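Local coordinates for protein halohydrin epoxidase A (Corynebacterium sp., PDB 4Z9F) that probably catalyses the reversible conversion of vicinal halohydrins into epoxides with release of halide, as a lyase related to the short-chain dehydrogenases, at residues L5-R10 with E60-A65; P15-A20 with A218-L223; A72-V77 with F222-R227. The protein carries 1 engineered substitution. One frame throughout, in Å; residues are numbered along the deposited sequence.

The three contacts show how a Rossmann-type sheet is dressed on both faces and then joined to a second subunit. Interactions 1 and 3 meet through neighbouring strands: Leu5 O lies 2.7 Å from Val77 N, a probable backbone hydrogen bond, although their centres are about 15 Å apart. Interaction 1 lies about 16 Å, centre to centre, from interaction 2, which begins on the helix following strand 3-6. Interactions 2 and 3, about 10 Å apart by their centres, share Phe222 and Leu223, and Ile220 CG2 packs 4.1 Å from Val77 CG2. Segment 5-10 probably corresponds to the turn after the first strand that, in dinucleotide-binding relatives, helps to hold the cofactor.

Interaction 1 (L5-R10 with E60-A65); sequences LVTHAR and ERLVDA
Leu5, Thr7 and Leu62, which meet here, are all without a flat group, and the rings stand beside the contact. The imidazole of His8 makes edge-to-face contacts with the rings of His31 and Tyr81, while the side chain of His31 also touches both Thr7 and Leu62. What remains between the segments is aliphatic packing, with 141 Å² buried in all. Leu62 supplies two points of contact. Its CB is met by Leu5 CD2 at 4.1 Å, and its CD1 reaches Thr7 CG2 at 3.8 Å. In each pair the two side chains cross at about a right angle, so branches touch locally and do not run alongside one another. An extended Leu62 chain (chi2 179°) carries CD1 far enough out from the helix to reach the threonine. Thr7 divides its labour: the methyl goes to Leu62, whereas OG1, lying between the backbone N and the carbonyl carbon (chi1 60°), is hydrogen-bonded with the backbone N of Asn79. That bond both satisfies a buried hydroxyl and fixes the rotation that presents the methyl. Leu5 and Val6 point to opposite faces of strand 3-6. Val6 packs on helix 14-23 and shares backbone hydrogen bonds with Val29 and His31, whereas Leu5 looks toward helix 62-67, whose Val63 also packs against helix 96-123 and Ile73. Helix 62-67 lies in the right-handed beta-alpha-beta crossover that leads from strand 52-53 past strands 27-30 and 3-6 to strand 73-79.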
loop_
_atom_site.group_PDB
_atom_site.type_symbol
_atom_site.label_atom_id
_atom_site.label_comp_id
_atom_site.label_asym_id
_atom_site.label_seq_id
_atom_site.Cartn_x
_atom_site.Cartn_y
_atom_site.Cartn_z
ATOM N N LEU C 5 28.972 5.783 -7.908
ATOM C CA LEU C 5 28.738 5.170 -9.202
ATOM C C LEU C 5 27.318 5.531 -9.624
ATOM O O LEU C 5 26.383 5.384 -8.831
ATOM C CB LEU C 5 28.916 3.654 -9.136
ATOM C CG LEU C 5 28.408 2.847 -10.334
ATOM C CD1 LEU C 5 29.159 3.207 -11.620
ATOM C CD2 LEU C 5 28.487 1.356 -10.055
ATOM N N VAL C 6 27.174 6.054 -10.843
ATOM C CA VAL C 6 25.876 6.425 -11.412
ATOM C C VAL C 6 25.748 5.735 -12.759
ATOM O O VAL C 6 26.586 5.939 -13.645
ATOM C CB VAL C 6 25.727 7.947 -11.579
ATOM C CG1 VAL C 6 24.396 8.280 -12.279
ATOM C CG2 VAL C 6 25.860 8.670 -10.231
ATOM N N THR C 7 24.714 4.917 -12.919
ATOM C CA THR C 7 24.512 4.263 -14.197
ATOM C C THR C 7 23.681 5.161 -15.116
ATOM O O THR C 7 23.031 6.113 -14.671
ATOM C CB THR C 7 23.834 2.911 -14.011
ATOM O OG1 THR C 7 22.568 3.108 -13.372
ATOM C CG2 THR C 7 24.696 2.010 -13.144
ATOM N N HIS C 8 23.734 4.853 -16.409
ATOM C CA HIS C 8 22.999 5.587 -17.450
ATOM C C HIS C 8 23.061 7.094 -17.215
ATOM O O HIS C 8 22.046 7.794 -17.171
ATOM C CB HIS C 8 21.558 5.090 -17.528
ATOM C CG HIS C 8 21.443 3.645 -17.895
ATOM N ND1 HIS C 8 21.651 3.183 -19.177
ATOM C CD2 HIS C 8 21.129 2.558 -17.150
ATOM C CE1 HIS C 8 21.470 1.875 -19.207
ATOM N NE2 HIS C 8 21.149 1.471 -17.991
ATOM N N ALA C 9 24.297 7.598 -17.074
ATOM C CA ALA C 9 24.529 8.932 -16.531
ATOM C C ALA C 9 23.955 10.050 -17.392
ATOM O O ALA C 9 23.797 11.173 -16.898
ATOM C CB ALA C 9 26.029 9.165 -16.331
ATOM N N ARG C 10 23.645 9.792 -18.656
ATOM C CA ARG C 10 23.140 10.844 -19.529
ATOM C C ARG C 10 21.620 10.854 -19.623
ATOM O O ARG C 10 21.060 11.652 -20.385
ATOM C CB ARG C 10 23.762 10.702 -20.917
ATOM C CG ARG C 10 25.284 10.781 -20.861
ATOM C CD ARG C 10 25.915 10.484 -22.191
ATOM N NE ARG C 10 25.805 11.608 -23.108
ATOM C CZ ARG C 10 26.432 11.668 -24.278
ATOM N NH1 ARG C 10 27.212 10.663 -24.658
ATOM N NH2 ARG C 10 26.281 12.729 -25.060
ATOM N N GLU C 60 27.397 -6.460 -14.142
ATOM C CA GLU C 60 28.170 -7.169 -13.126
ATOM C C GLU C 60 29.611 -6.694 -13.043
ATOM O O GLU C 60 30.315 -7.074 -12.102
ATOM C CB GLU C 60 28.157 -8.672 -13.401
ATOM C CG GLU C 60 28.790 -9.045 -14.734
ATOM C CD GLU C 60 27.770 -9.331 -15.825
ATOM O OE1 GLU C 60 27.893 -10.384 -16.487
ATOM O OE2 GLU C 60 26.843 -8.516 -16.021
ATOM N N ARG C 61 30.072 -5.890 -14.001
ATOM C CA ARG C 61 31.457 -5.440 -14.011
ATOM C C ARG C 61 31.628 -3.985 -13.600
ATOM O O ARG C 61 32.767 -3.545 -13.410
ATOM C CB ARG C 61 32.072 -5.666 -15.402
ATOM C CG ARG C 61 32.292 -7.142 -15.720
ATOM C CD ARG C 61 32.538 -7.394 -17.196
ATOM N NE ARG C 61 32.761 -8.815 -17.461
ATOM C CZ ARG C 61 33.418 -9.287 -18.518
ATOM N NH1 ARG C 61 33.917 -8.454 -19.425
ATOM N NH2 ARG C 61 33.570 -10.597 -18.670
ATOM N N LEU C 62 30.535 -3.239 -13.417
ATOM C CA LEU C 62 30.649 -1.816 -13.113
ATOM C C LEU C 62 31.299 -1.557 -11.763
ATOM O O LEU C 62 31.991 -0.547 -11.595
ATOM C CB LEU C 62 29.267 -1.160 -13.142
ATOM C CG LEU C 62 28.592 -1.185 -14.505
ATOM C CD1 LEU C 62 27.235 -0.528 -14.388
ATOM C CD2 LEU C 62 29.475 -0.484 -15.551
ATOM N N VAL C 63 31.068 -2.424 -10.778
ATOM C CA VAL C 63 31.603 -2.145 -9.451
ATOM C C VAL C 63 33.121 -2.295 -9.453
ATOM O O VAL C 63 33.841 -1.426 -8.954
ATOM C CB VAL C 63 30.936 -3.043 -8.392
ATOM C CG1 VAL C 63 31.664 -2.932 -7.066
ATOM C CG2 VAL C 63 29.467 -2.652 -8.216
ATOM N N ASP C 64 33.627 -3.384 -10.034
ATOM C CA ASP C 64 35.078 -3.569 -10.087
ATOM C C ASP C 64 35.738 -2.459 -10.901
ATOM O O ASP C 64 36.786 -1.932 -10.509
ATOM C CB ASP C 64 35.416 -4.946 -10.665
ATOM C CG ASP C 64 35.230 -6.079 -9.654
ATOM O OD1 ASP C 64 35.272 -5.824 -8.430
ATOM O OD2 ASP C 64 35.047 -7.238 -10.092
ATOM N N ALA C 65 35.118 -2.060 -12.015
ATOM C CA ALA C 65 35.651 -0.947 -12.799
ATOM C C ALA C 65 35.659 0.348 -11.996
ATOM O O ALA C 65 36.623 1.122 -12.063
ATOM C CB ALA C 65 34.845 -0.768 -14.083
#

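Interaction 2 (P15-A20 with A218-L223); sequences PAAVEA and ALITFL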
loop_
_atom_site.group_PDB
_atom_site.type_symbol
_atom_site.label_atom_id
_atom_site.label_comp_id
_atom_site.label_asym_id
_atom_site.label_seq_id
_atom_site.Cartn_x
_atom_site.Cartn_y
_atom_site.Cartn_z
ATOM N N PRO C 15 21.761 12.941 -14.985
ATOM C CA PRO C 15 22.330 14.298 -14.888
ATOM C C PRO C 15 22.114 14.966 -13.544
ATOM O O PRO C 15 23.017 15.644 -13.034
ATOM C CB PRO C 15 21.615 15.046 -16.024
ATOM C CG PRO C 15 21.380 13.979 -17.047
ATOM C CD PRO C 15 21.067 12.724 -16.265
ATOM N N ALA C 16 20.942 14.788 -12.939
ATOM C CA ALA C 16 20.699 15.404 -11.639
ATOM C C ALA C 16 21.614 14.813 -10.573
ATOM O O ALA C 16 22.137 15.542 -9.719
ATOM C CB ALA C 16 19.228 15.234 -11.242
ATOM N N ALA C 17 21.803 13.496 -10.610
ATOM C CA ALA C 17 22.620 12.817 -9.612
ATOM C C ALA C 17 24.090 13.179 -9.786
ATOM O O ALA C 17 24.780 13.504 -8.817
ATOM C CB ALA C 17 22.408 11.310 -9.716
ATOM N N VAL C 18 24.577 13.135 -11.026
ATOM C CA VAL C 18 25.982 13.437 -11.293
ATOM C C VAL C 18 26.311 14.864 -10.870
ATOM O O VAL C 18 27.351 15.123 -10.250
ATOM C CB VAL C 18 26.301 13.183 -12.780
ATOM C CG1 VAL C 18 27.694 13.704 -13.129
ATOM C CG2 VAL C 18 26.181 11.704 -13.102
ATOM N N GLU C 19 25.415 15.811 -11.159
ATOM C CA GLU C 19 25.661 17.185 -10.735
ATOM C C GLU C 19 25.586 17.337 -9.221
ATOM O O GLU C 19 26.439 17.999 -8.622
ATOM C CB GLU C 19 24.679 18.142 -11.406
ATOM C CG GLU C 19 24.764 19.562 -10.848
ATOM C CD GLU C 19 24.870 20.633 -11.937
ATOM O OE1 GLU C 19 24.333 21.745 -11.707
ATOM O OE2 GLU C 19 25.486 20.357 -13.000
ATOM N N ALA C 20 24.564 16.764 -8.579
ATOM C CA ALA C 20 24.408 16.998 -7.147
ATOM C C ALA C 20 25.540 16.363 -6.347
ATOM O O ALA C 20 26.065 16.974 -5.412
ATOM C CB ALA C 20 23.063 16.464 -6.669
ATOM N N ALA C 218 18.927 16.943 -4.402
ATOM C CA ALA C 218 18.930 17.119 -2.955
ATOM C C ALA C 218 18.460 15.861 -2.233
ATOM O O ALA C 218 19.001 15.510 -1.177
ATOM C CB ALA C 218 18.062 18.313 -2.566
ATOM N N LEU C 219 17.450 15.171 -2.778
ATOM C CA LEU C 219 17.012 13.910 -2.180
ATOM C C LEU C 219 18.129 12.869 -2.235
ATOM O O LEU C 219 18.408 12.187 -1.241
ATOM C CB LEU C 219 15.757 13.398 -2.895
ATOM C CG LEU C 219 15.252 12.017 -2.484
ATOM C CD1 LEU C 219 14.871 12.021 -1.017
ATOM C CD2 LEU C 219 14.068 11.563 -3.353
ATOM N N ILE C 220 18.802 12.767 -3.379
ATOM C CA ILE C 220 19.847 11.764 -3.554
ATOM C C ILE C 220 21.021 12.026 -2.611
ATOM O O ILE C 220 21.559 11.095 -2.001
ATOM C CB ILE C 220 20.282 11.712 -5.031
ATOM C CG1 ILE C 220 19.233 10.961 -5.860
ATOM C CG2 ILE C 220 21.649 11.056 -5.182
ATOM C CD1 ILE C 220 19.528 10.914 -7.355
ATOM N N THR C 221 21.448 13.284 -2.476
ATOM C CA THR C 221 22.579 13.541 -1.587
ATOM C C THR C 221 22.170 13.452 -0.121
ATOM O O THR C 221 23.001 13.108 0.733
ATOM C CB THR C 221 23.228 14.901 -1.880
ATOM O OG1 THR C 221 22.278 15.961 -1.724
ATOM C CG2 THR C 221 23.809 14.929 -3.291
ATOM N N PHE C 222 20.903 13.748 0.198
ATOM C CA PHE C 222 20.418 13.512 1.552
ATOM C C PHE C 222 20.444 12.028 1.887
ATOM O O PHE C 222 20.883 11.640 2.978
ATOM C CB PHE C 222 19.004 14.071 1.724
ATOM C CG PHE C 222 18.401 13.775 3.072
ATOM C CD1 PHE C 222 18.821 14.467 4.193
ATOM C CD2 PHE C 222 17.413 12.820 3.208
ATOM C CE1 PHE C 222 18.274 14.219 5.431
ATOM C CE2 PHE C 222 16.853 12.558 4.471
ATOM C CZ PHE C 222 17.293 13.262 5.570
ATOM N N LEU C 223 20.005 11.176 0.951
ATOM C CA LEU C 223 20.095 9.737 1.185
ATOM C C LEU C 223 21.550 9.289 1.278
ATOM O O LEU C 223 21.920 8.558 2.202
ATOM C CB LEU C 223 19.354 8.961 0.094
ATOM C CG LEU C 223 17.827 9.177 0.082
ATOM C CD1 LEU C 223 17.158 8.388 -1.030
ATOM C CD2 LEU C 223 17.187 8.830 1.437
#
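Ala17 and Ala20, one helical turn apart, receive the branched side chains of Ile220 and Thr221, a simple case of small residues letting two helices come close. The CA atoms of Ala17 and Ile220 are only 6.7 Å apart, and those of Ala20 and Thr221 6.8 Å. Ile220 holds CG1 beside its own backbone N and opposite the carbonyl carbon (chi1 -77°), and from there the chain runs out straight (chi2 177°). This delivers the terminal CD1 to the methyl of Ala17, with Ile220 CD1 and Ala17 CB 3.7 Å apart. The same side chain serves the sheet as well as the neighbouring helix, for Ile220 also packs on Ile132 and Ile175. Thr221 is likewise divided. Its OG1 is turned back onto its own helix (chi1 59°) and hydrogen-bonded with Gly217 O, which leaves the methyl to face the partner. There Thr221 CG2 rests against both the methyl and the carbonyl of Ala20, at 3.8 Å from Ala20 CB and 3.7 Å from Ala20 O. The polar end is thereby satisfied within the helix and only carbon is offered across the join. Further round helix 213-224, Phe222 stacks on Phe222 of the second subunit and Leu219 packs on Ile231 of that subunit. Two helices packed against the same face of a parallel sheet, one of them also lining a subunit interface, belong to the Rossmann-like fold of the short-chain dehydrogenase family.

Interaction 3 (A72-V77 with F222-R227); sequences AIDTIV and FLASRR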
loop_
_atom_site.group_PDB
_atom_site.type_symbol
_atom_site.label_atom_id
_atom_site.label_comp_id
_atom_site.label_asym_id
_atom_site.label_seq_id
_atom_site.Cartn_x
_atom_site.Cartn_y
_atom_site.Cartn_z
ATOM N N ALA C 72 36.875 2.692 -1.957
ATOM C CA ALA C 72 35.561 2.194 -1.565
ATOM C C ALA C 72 34.476 3.024 -2.233
ATOM O O ALA C 72 34.641 4.233 -2.427
ATOM C CB ALA C 72 35.376 2.231 -0.042
ATOM N N ILE C 73 33.370 2.368 -2.576
ATOM C CA ILE C 73 32.196 3.043 -3.125
ATOM C C ILE C 73 31.293 3.452 -1.966
ATOM O O ILE C 73 30.876 2.604 -1.168
ATOM C CB ILE C 73 31.442 2.135 -4.111
ATOM C CG1 ILE C 73 32.334 1.753 -5.287
ATOM C CG2 ILE C 73 30.178 2.835 -4.653
ATOM C CD1 ILE C 73 31.714 0.690 -6.167
ATOM N N ASP C 74 30.982 4.747 -1.877
ATOM C CA ASP C 74 30.091 5.264 -0.845
ATOM C C ASP C 74 28.623 5.163 -1.254
ATOM O O ASP C 74 27.770 4.844 -0.417
ATOM C CB ASP C 74 30.449 6.726 -0.530
ATOM C CG ASP C 74 29.432 7.415 0.386
ATOM O OD1 ASP C 74 29.689 7.507 1.614
ATOM O OD2 ASP C 74 28.386 7.905 -0.122
ATOM N N THR C 75 28.320 5.432 -2.524
ATOM C CA THR C 75 26.949 5.464 -3.019
ATOM C C THR C 75 26.889 4.918 -4.436
ATOM O O THR C 75 27.744 5.235 -5.275
ATOM C CB THR C 75 26.386 6.894 -2.989
ATOM O OG1 THR C 75 26.364 7.371 -1.639
ATOM C CG2 THR C 75 24.978 6.937 -3.585
ATOM N N ILE C 76 25.895 4.073 -4.694
ATOM C CA ILE C 76 25.557 3.638 -6.040
ATOM C C ILE C 76 24.171 4.200 -6.350
ATOM O O ILE C 76 23.225 3.982 -5.584
ATOM C CB ILE C 76 25.579 2.107 -6.179
ATOM C CG1 ILE C 76 26.967 1.547 -5.830
ATOM C CG2 ILE C 76 25.156 1.688 -7.590
ATOM C CD1 ILE C 76 27.011 0.034 -5.781
ATOM N N VAL C 77 24.062 4.958 -7.438
ATOM C CA VAL C 77 22.772 5.364 -7.982
ATOM C C VAL C 77 22.485 4.457 -9.163
ATOM O O VAL C 77 23.099 4.592 -10.228
ATOM C CB VAL C 77 22.750 6.838 -8.402
ATOM C CG1 VAL C 77 21.408 7.157 -9.053
ATOM C CG2 VAL C 77 22.972 7.741 -7.209
ATOM N N PHE C 222 20.903 13.748 0.198
ATOM C CA PHE C 222 20.418 13.512 1.552
ATOM C C PHE C 222 20.444 12.028 1.887
ATOM O O PHE C 222 20.883 11.640 2.978
ATOM C CB PHE C 222 19.004 14.071 1.724
ATOM C CG PHE C 222 18.401 13.775 3.072
ATOM C CD1 PHE C 222 18.821 14.467 4.193
ATOM C CD2 PHE C 222 17.413 12.820 3.208
ATOM C CE1 PHE C 222 18.274 14.219 5.431
ATOM C CE2 PHE C 222 16.853 12.558 4.471
ATOM C CZ PHE C 222 17.293 13.262 5.570
ATOM N N LEU C 223 20.005 11.176 0.951
ATOM C CA LEU C 223 20.095 9.737 1.185
ATOM C C LEU C 223 21.550 9.289 1.278
ATOM O O LEU C 223 21.920 8.558 2.202
ATOM C CB LEU C 223 19.354 8.961 0.094
ATOM C CG LEU C 223 17.827 9.177 0.082
ATOM C CD1 LEU C 223 17.158 8.388 -1.030
ATOM C CD2 LEU C 223 17.187 8.830 1.437
ATOM N N ALA C 224 22.401 9.757 0.360
ATOM C CA ALA C 224 23.805 9.339 0.353
ATOM C C ALA C 224 24.548 9.725 1.625
ATOM O O ALA C 224 25.567 9.098 1.940
ATOM C CB ALA C 224 24.527 9.939 -0.860
ATOM N N SER C 225 24.066 10.738 2.355
ATOM C CA SER C 225 24.716 11.214 3.575
ATOM C C SER C 225 24.564 10.247 4.741
ATOM O O SER C 225 25.342 10.324 5.701
ATOM C CB SER C 225 24.132 12.566 3.995
ATOM O OG SER C 225 22.908 12.395 4.713
ATOM N N ARG C 226 23.560 9.375 4.694
ATOM C CA ARG C 226 23.199 8.415 5.738
ATOM C C ARG C 226 22.772 9.092 7.044
ATOM O O ARG C 226 22.634 8.414 8.074
ATOM C CB ARG C 226 24.342 7.416 6.010
ATOM C CG ARG C 226 24.952 6.789 4.749
ATOM C CD ARG C 226 26.018 5.705 5.075
ATOM N NE ARG C 226 27.005 5.544 3.997
ATOM C CZ ARG C 226 28.116 4.804 4.079
ATOM N NH1 ARG C 226 28.394 4.123 5.191
ATOM N NH2 ARG C 226 28.959 4.745 3.050
ATOM N N ARG C 227 22.540 10.408 7.031
ATOM C CA ARG C 227 22.165 11.118 8.249
ATOM C C ARG C 227 20.802 10.694 8.784
ATOM O O ARG C 227 20.538 10.901 9.972
ATOM C CB ARG C 227 22.176 12.632 8.017
ATOM C CG ARG C 227 23.575 13.192 7.728
ATOM C CD ARG C 227 23.653 14.694 7.996
ATOM N NE ARG C 227 22.683 15.425 7.200
ATOM C CZ ARG C 227 21.724 16.200 7.691
ATOM N NH1 ARG C 227 21.603 16.395 9.001
ATOM N NH2 ARG C 227 20.893 16.804 6.856
HETATM O O HOH W 1 26.251 6.518 1.400
HETATM O O HOH W 2 28.099 9.166 3.265
#
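Thr75 and Ala224 bring their CA atoms to 6.0 Å where strand 73-79 passes the end of helix 213-224, and the chain there turns away through Arg226, whose phi is positive. The packing at this point is tight, Thr75 OG1 standing 3.3 Å from Ala224 CB. The same hydroxyl donates a short hydrogen bond, 2.6 Å from Thr75 OG1 to Asp74 OD2, arriving on the anti side of the carboxylate and somewhat out of its plane. Asp74 OD2 is also hydrogen-bonded with Tyr26 OH, so this oxygen has two hydroxyl partners. Asp74 keeps CG anti to its backbone N (chi1 171°), which swings the carboxylate toward the helix end. Arg226, extended from CG to NE, comes in from the opposite direction. The salt bridge between them includes a weak hydrogen bond, Arg226 NH2 to Asp74 OD1 at 3.2 Å, bent to 126° at the hydrogen; the carboxylate and guanidinium planes are 30° apart. Two waters add bridges between the segments. Water 1 lies in plane at the guanidinium edge and accepts from Arg226 NE at 2.9 Å, while near both Asp74 O and Ala224 O. Water 2 donates to Asp74 OD1 at 2.8 Å and to Ala224 O at 2.9 Å. Ser225 OG accepts from Arg227 N, an ST turn, and donates to Phe222 O, shaping the exit from the helix. The chemistry therefore implies a hydrated ion pair: the arginine probably helps to keep Asp74 ionised, and the waters tie the helix-end carbonyl of Ala224 to the strand where direct bonding is slight.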